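Local coordinates for cobalamin biosynthesis protein CobN (Mycobacterium tuberculosis, PDB 7C6O) that is the large, catalytic subunit of cobaltochelatase, which inserts cobalt into the corrin ring during cobalamin biosynthesis, at residues A[344-356]-A[571-585]. Residues are numbered along the deposited sequence; the frame is centred on the assembly and turned at random.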
loop_
_atom_site.group_PDB
_atom_site.type_symbol
_atom_site.label_atom_id
_atom_site.label_comp_id
_atom_site.label_asym_id
_atom_site.label_seq_id
_atom_site.Cartn_x
_atom_site.Cartn_y
_atom_site.Cartn_z
ATOM N N GLU A 344 -9.776 9.548 24.835
ATOM C CA GLU A 344 -10.501 8.537 24.074
ATOM C C GLU A 344 -9.562 7.760 23.158
ATOM O O GLU A 344 -9.645 6.528 23.078
ATOM C CB GLU A 344 -11.631 9.193 23.277
ATOM C CG GLU A 344 -12.575 8.210 22.597
ATOM C CD GLU A 344 -12.039 7.704 21.270
ATOM O OE1 GLU A 344 -11.285 8.450 20.607
ATOM O OE2 GLU A 344 -12.367 6.558 20.894
ATOM N N ARG A 345 -8.656 8.457 22.466
ATOM C CA ARG A 345 -7.679 7.761 21.635
ATOM C C ARG A 345 -6.676 6.985 22.479
ATOM O O ARG A 345 -6.164 5.952 22.032
ATOM C CB ARG A 345 -6.960 8.751 20.720
ATOM C CG ARG A 345 -7.827 9.348 19.611
ATOM C CD ARG A 345 -8.161 8.323 18.523
ATOM N NE ARG A 345 -9.334 7.515 18.854
ATOM C CZ ARG A 345 -9.763 6.486 18.129
ATOM N NH1 ARG A 345 -9.115 6.130 17.027
ATOM N NH2 ARG A 345 -10.840 5.809 18.506
ATOM N N CYS A 346 -6.378 7.465 23.689
ATOM C CA CYS A 346 -5.564 6.679 24.611
ATOM C C CYS A 346 -6.213 5.332 24.893
ATOM O O CYS A 346 -5.525 4.308 24.984
ATOM C CB CYS A 346 -5.349 7.444 25.918
ATOM S SG CYS A 346 -4.122 8.765 25.831
ATOM N N ALA A 347 -7.541 5.314 25.023
ATOM C CA ALA A 347 -8.250 4.065 25.274
ATOM C C ALA A 347 -8.130 3.111 24.092
ATOM O O ALA A 347 -8.013 1.894 24.280
ATOM C CB ALA A 347 -9.719 4.352 25.589
ATOM N N ARG A 348 -8.157 3.641 22.868
ATOM C CA ARG A 348 -8.008 2.787 21.693
ATOM C C ARG A 348 -6.610 2.186 21.628
ATOM O O ARG A 348 -6.452 0.988 21.367
ATOM C CB ARG A 348 -8.316 3.579 20.421
ATOM C CG ARG A 348 -8.024 2.819 19.132
ATOM C CD ARG A 348 -9.032 1.699 18.876
ATOM N NE ARG A 348 -10.361 2.215 18.551
ATOM C CZ ARG A 348 -11.437 2.064 19.318
ATOM N NH1 ARG A 348 -11.357 1.397 20.461
ATOM N NH2 ARG A 348 -12.601 2.575 18.936
ATOM N N VAL A 349 -5.578 3.002 21.861
ATOM C CA VAL A 349 -4.211 2.484 21.862
ATOM C C VAL A 349 -4.026 1.483 22.996
ATOM O O VAL A 349 -3.478 0.392 22.801
ATOM C CB VAL A 349 -3.194 3.635 21.962
ATOM C CG1 VAL A 349 -1.780 3.076 22.059
ATOM C CG2 VAL A 349 -3.318 4.565 20.766
ATOM N N ALA A 350 -4.484 1.843 24.198
ATOM C CA ALA A 350 -4.373 0.936 25.337
ATOM C C ALA A 350 -5.162 -0.346 25.100
ATOM O O ALA A 350 -4.679 -1.444 25.401
ATOM C CB ALA A 350 -4.855 1.628 26.612
ATOM N N GLY A 351 -6.377 -0.224 24.561
ATOM C CA GLY A 351 -7.177 -1.408 24.292
ATOM C C GLY A 351 -6.522 -2.327 23.280
ATOM O O GLY A 351 -6.451 -3.541 23.481
ATOM N N LEU A 352 -6.022 -1.755 22.182
ATOM C CA LEU A 352 -5.317 -2.555 21.185
ATOM C C LEU A 352 -4.119 -3.272 21.795
ATOM O O LEU A 352 -3.886 -4.453 21.516
ATOM C CB LEU A 352 -4.871 -1.674 20.020
ATOM C CG LEU A 352 -5.961 -1.212 19.052
ATOM C CD1 LEU A 352 -5.431 -0.111 18.144
ATOM C CD2 LEU A 352 -6.459 -2.389 18.230
ATOM N N ALA A 353 -3.345 -2.572 22.629
ATOM C CA ALA A 353 -2.168 -3.190 23.230
ATOM C C ALA A 353 -2.555 -4.342 24.148
ATOM O O ALA A 353 -1.933 -5.410 24.111
ATOM C CB ALA A 353 -1.356 -2.143 23.993
ATOM N N VAL A 354 -3.585 -4.145 24.976
ATOM C CA VAL A 354 -3.996 -5.183 25.918
ATOM C C VAL A 354 -4.563 -6.390 25.180
ATOM O O VAL A 354 -4.251 -7.538 25.514
ATOM C CB VAL A 354 -5.001 -4.611 26.936
ATOM C CG1 VAL A 354 -5.649 -5.729 27.747
ATOM C CG2 VAL A 354 -4.308 -3.622 27.862
ATOM N N ARG A 355 -5.397 -6.151 24.162
ATOM C CA ARG A 355 -5.990 -7.257 23.412
ATOM C C ARG A 355 -4.921 -8.096 22.720
ATOM O O ARG A 355 -5.030 -9.326 22.663
ATOM C CB ARG A 355 -6.993 -6.728 22.385
ATOM C CG ARG A 355 -8.185 -5.976 22.962
ATOM C CD ARG A 355 -9.365 -6.877 23.266
ATOM N NE ARG A 355 -10.577 -6.096 23.509
ATOM C CZ ARG A 355 -11.618 -6.045 22.682
ATOM N NH1 ARG A 355 -11.610 -6.745 21.556
ATOM N NH2 ARG A 355 -12.674 -5.302 22.988
ATOM N N HIS A 356 -3.885 -7.450 22.179
ATOM C CA HIS A 356 -2.807 -8.207 21.547
ATOM C C HIS A 356 -1.995 -8.973 22.583
ATOM O O HIS A 356 -1.607 -10.123 22.350
ATOM C CB HIS A 356 -1.904 -7.277 20.735
ATOM C CG HIS A 356 -2.469 -6.896 19.401
ATOM N ND1 HIS A 356 -3.370 -5.866 19.240
ATOM C CD2 HIS A 356 -2.261 -7.411 18.166
ATOM C CE1 HIS A 356 -3.691 -5.760 17.963
ATOM N NE2 HIS A 356 -3.032 -6.686 17.289
ATOM N N MET A 571 -6.372 7.043 12.571
ATOM C CA MET A 571 -7.825 6.963 12.622
ATOM C C MET A 571 -8.376 7.641 13.872
ATOM O O MET A 571 -7.767 7.613 14.946
ATOM C CB MET A 571 -8.281 5.503 12.576
ATOM C CG MET A 571 -7.590 4.659 11.505
ATOM S SD MET A 571 -7.508 5.443 9.880
ATOM C CE MET A 571 -9.235 5.488 9.417
ATOM N N SER A 572 -9.544 8.259 13.714
ATOM C CA SER A 572 -10.272 8.913 14.792
ATOM C C SER A 572 -11.477 8.073 15.192
ATOM O O SER A 572 -11.804 7.063 14.561
ATOM C CB SER A 572 -10.734 10.314 14.375
ATOM O OG SER A 572 -11.810 10.242 13.455
ATOM N N ALA A 573 -12.153 8.521 16.253
ATOM C CA ALA A 573 -13.360 7.839 16.703
ATOM C C ALA A 573 -14.515 7.998 15.721
ATOM O O ALA A 573 -15.469 7.214 15.771
ATOM C CB ALA A 573 -13.771 8.354 18.084
ATOM N N SER A 574 -14.458 8.986 14.830
ATOM C CA SER A 574 -15.514 9.168 13.847
ATOM C C SER A 574 -15.200 8.494 12.519
ATOM O O SER A 574 -15.985 8.623 11.574
ATOM C CB SER A 574 -15.787 10.661 13.627
ATOM O OG SER A 574 -14.691 11.298 13.003
ATOM N N CYS A 575 -14.085 7.774 12.429
ATOM C CA CYS A 575 -13.697 7.088 11.203
ATOM C C CYS A 575 -14.367 5.721 11.138
ATOM O O CYS A 575 -14.339 4.961 12.112
ATOM C CB CYS A 575 -12.179 6.935 11.126
ATOM S SG CYS A 575 -11.279 8.486 10.944
ATOM N N GLY A 576 -14.960 5.418 9.985
ATOM C CA GLY A 576 -15.646 4.166 9.758
ATOM C C GLY A 576 -14.882 2.923 10.176
ATOM O O GLY A 576 -15.406 2.079 10.910
ATOM N N PRO A 577 -13.641 2.769 9.704
ATOM C CA PRO A 577 -12.862 1.588 10.108
ATOM C C PRO A 577 -12.669 1.472 11.606
ATOM O O PRO A 577 -12.600 0.352 12.127
ATOM C CB PRO A 577 -11.523 1.788 9.384
ATOM C CG PRO A 577 -11.862 2.625 8.205
ATOM C CD PRO A 577 -12.941 3.556 8.671
ATOM N N ASP A 578 -12.593 2.598 12.321
ATOM C CA ASP A 578 -12.362 2.544 13.760
ATOM C C ASP A 578 -13.622 2.128 14.507
ATOM O O ASP A 578 -13.562 1.318 15.442
ATOM C CB ASP A 578 -11.860 3.898 14.258
ATOM C CG ASP A 578 -11.530 3.891 15.739
ATOM O OD1 ASP A 578 -10.365 3.600 16.089
ATOM O OD2 ASP A 578 -12.433 4.178 16.551
ATOM N N ALA A 579 -14.775 2.673 14.110
ATOM C CA ALA A 579 -16.030 2.300 14.752
ATOM C C ALA A 579 -16.346 0.825 14.536
ATOM O O ALA A 579 -16.854 0.149 15.439
ATOM C CB ALA A 579 -17.168 3.172 14.224
ATOM N N ALA A 580 -16.046 0.304 13.346
ATOM C CA ALA A 580 -16.359 -1.089 13.051
ATOM C C ALA A 580 -15.410 -2.039 13.775
ATOM O O ALA A 580 -15.851 -2.977 14.450
ATOM C CB ALA A 580 -16.312 -1.329 11.540
ATOM N N LEU A 581 -14.100 -1.806 13.659
ATOM C CA LEU A 581 -13.119 -2.782 14.125
ATOM C C LEU A 581 -12.784 -2.637 15.606
ATOM O O LEU A 581 -12.557 -3.645 16.286
ATOM C CB LEU A 581 -11.839 -2.676 13.292
ATOM C CG LEU A 581 -10.803 -3.784 13.489
ATOM C CD1 LEU A 581 -11.432 -5.153 13.249
ATOM C CD2 LEU A 581 -9.618 -3.574 12.556
ATOM N N GLY A 582 -12.740 -1.408 16.119
ATOM C CA GLY A 582 -12.459 -1.209 17.534
ATOM C C GLY A 582 -11.084 -1.716 17.926
ATOM O O GLY A 582 -10.091 -1.507 17.221
ATOM N N ASP A 583 -11.024 -2.400 19.069
ATOM C CA ASP A 583 -9.785 -2.953 19.603
ATOM C C ASP A 583 -9.464 -4.346 19.069
ATOM O O ASP A 583 -8.479 -4.947 19.513
ATOM C CB ASP A 583 -9.845 -3.015 21.136
ATOM C CG ASP A 583 -9.931 -1.645 21.782
ATOM O OD1 ASP A 583 -9.489 -0.657 21.162
ATOM O OD2 ASP A 583 -10.436 -1.563 22.922
ATOM N N LEU A 584 -10.251 -4.869 18.137
ATOM C CA LEU A 584 -10.082 -6.256 17.696
ATOM C C LEU A 584 -8.760 -6.453 16.965
ATOM O O LEU A 584 -8.502 -5.760 15.971
ATOM C CB LEU A 584 -11.235 -6.663 16.784
ATOM C CG LEU A 584 -12.586 -6.951 17.430
ATOM C CD1 LEU A 584 -13.656 -7.050 16.356
ATOM C CD2 LEU A 584 -12.522 -8.234 18.243
ATOM N N PRO A 585 -7.902 -7.373 17.409
ATOM C CA PRO A 585 -6.711 -7.705 16.620
ATOM C C PRO A 585 -7.112 -8.254 15.259
ATOM O O PRO A 585 -8.060 -9.032 15.137
ATOM C CB PRO A 585 -6.002 -8.766 17.472
ATOM C CG PRO A 585 -6.513 -8.536 18.869
ATOM C CD PRO A 585 -7.937 -8.093 18.694
HETATM O O HOH W 1 -10.565 0.590 24.320
HETATM O O HOH W 2 -11.037 -3.438 24.703
#
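Asp578 OD1 accepts two hydrogen bonds, from Arg348 NE at 2.8 Å and from Arg345 NH1 at 3.0 Å. The two donors reach it from opposite faces of the carboxylate plane. OD2 is gripped in the same way, by NH2 of each arginine. Arg348 holds Asp578 side-on through NE and NH2, and its NE bond is nearly straight (170°). Arg345 holds it end-on through NH1 and NH2, with its guanidinium turned 62° from the carboxylate. Four bonds thus fix the rotation of this buried carboxylate and probably favour its charged form.

Along its NE-NH2 edge Arg345 also grips the neighbouring Glu344, with OE1 on NE and OE2 on NH2; NH2 thus serves both carboxylates. Arg345 NH1 also donates to Met571 O at 2.9 Å, from above the carbonyl plane. Ala573 N lies over the centre of the Arg345 guanidinium. Arg348 NH1 turns to Asp583 OD1, also 2.9 Å away. CG of Arg348 is anti to the backbone N (chi1 173°), and bends at chi2 and chi3 bring one face of the guanidinium against Gly582 CA, which lies over its centre.

This salt-bridge network of five residues joins helix 343-361 to the short helix 576-581 and its flanking turns. The long helix also packs on strand 321-331, while the chain after Pro585 enters strand 586-591 of another mixed sheet. Asp583 sits in a type II' turn, Leu581 to Leu584. Two waters donate to its OD2; one also donates to Ala347 O, and the other accepts from Arg355 NE. The Arg355 guanidinium lies over Asp583 CB, and its NH1 makes a salt bridge with Asp540. Pro585 CB rests over one face of the His356 ring, toward its rim, in a CH-pi contact, 3.9 Å from the centroid. His356 ND1 donates to Leu352 O at 2.7 Å, which holds the ring in place.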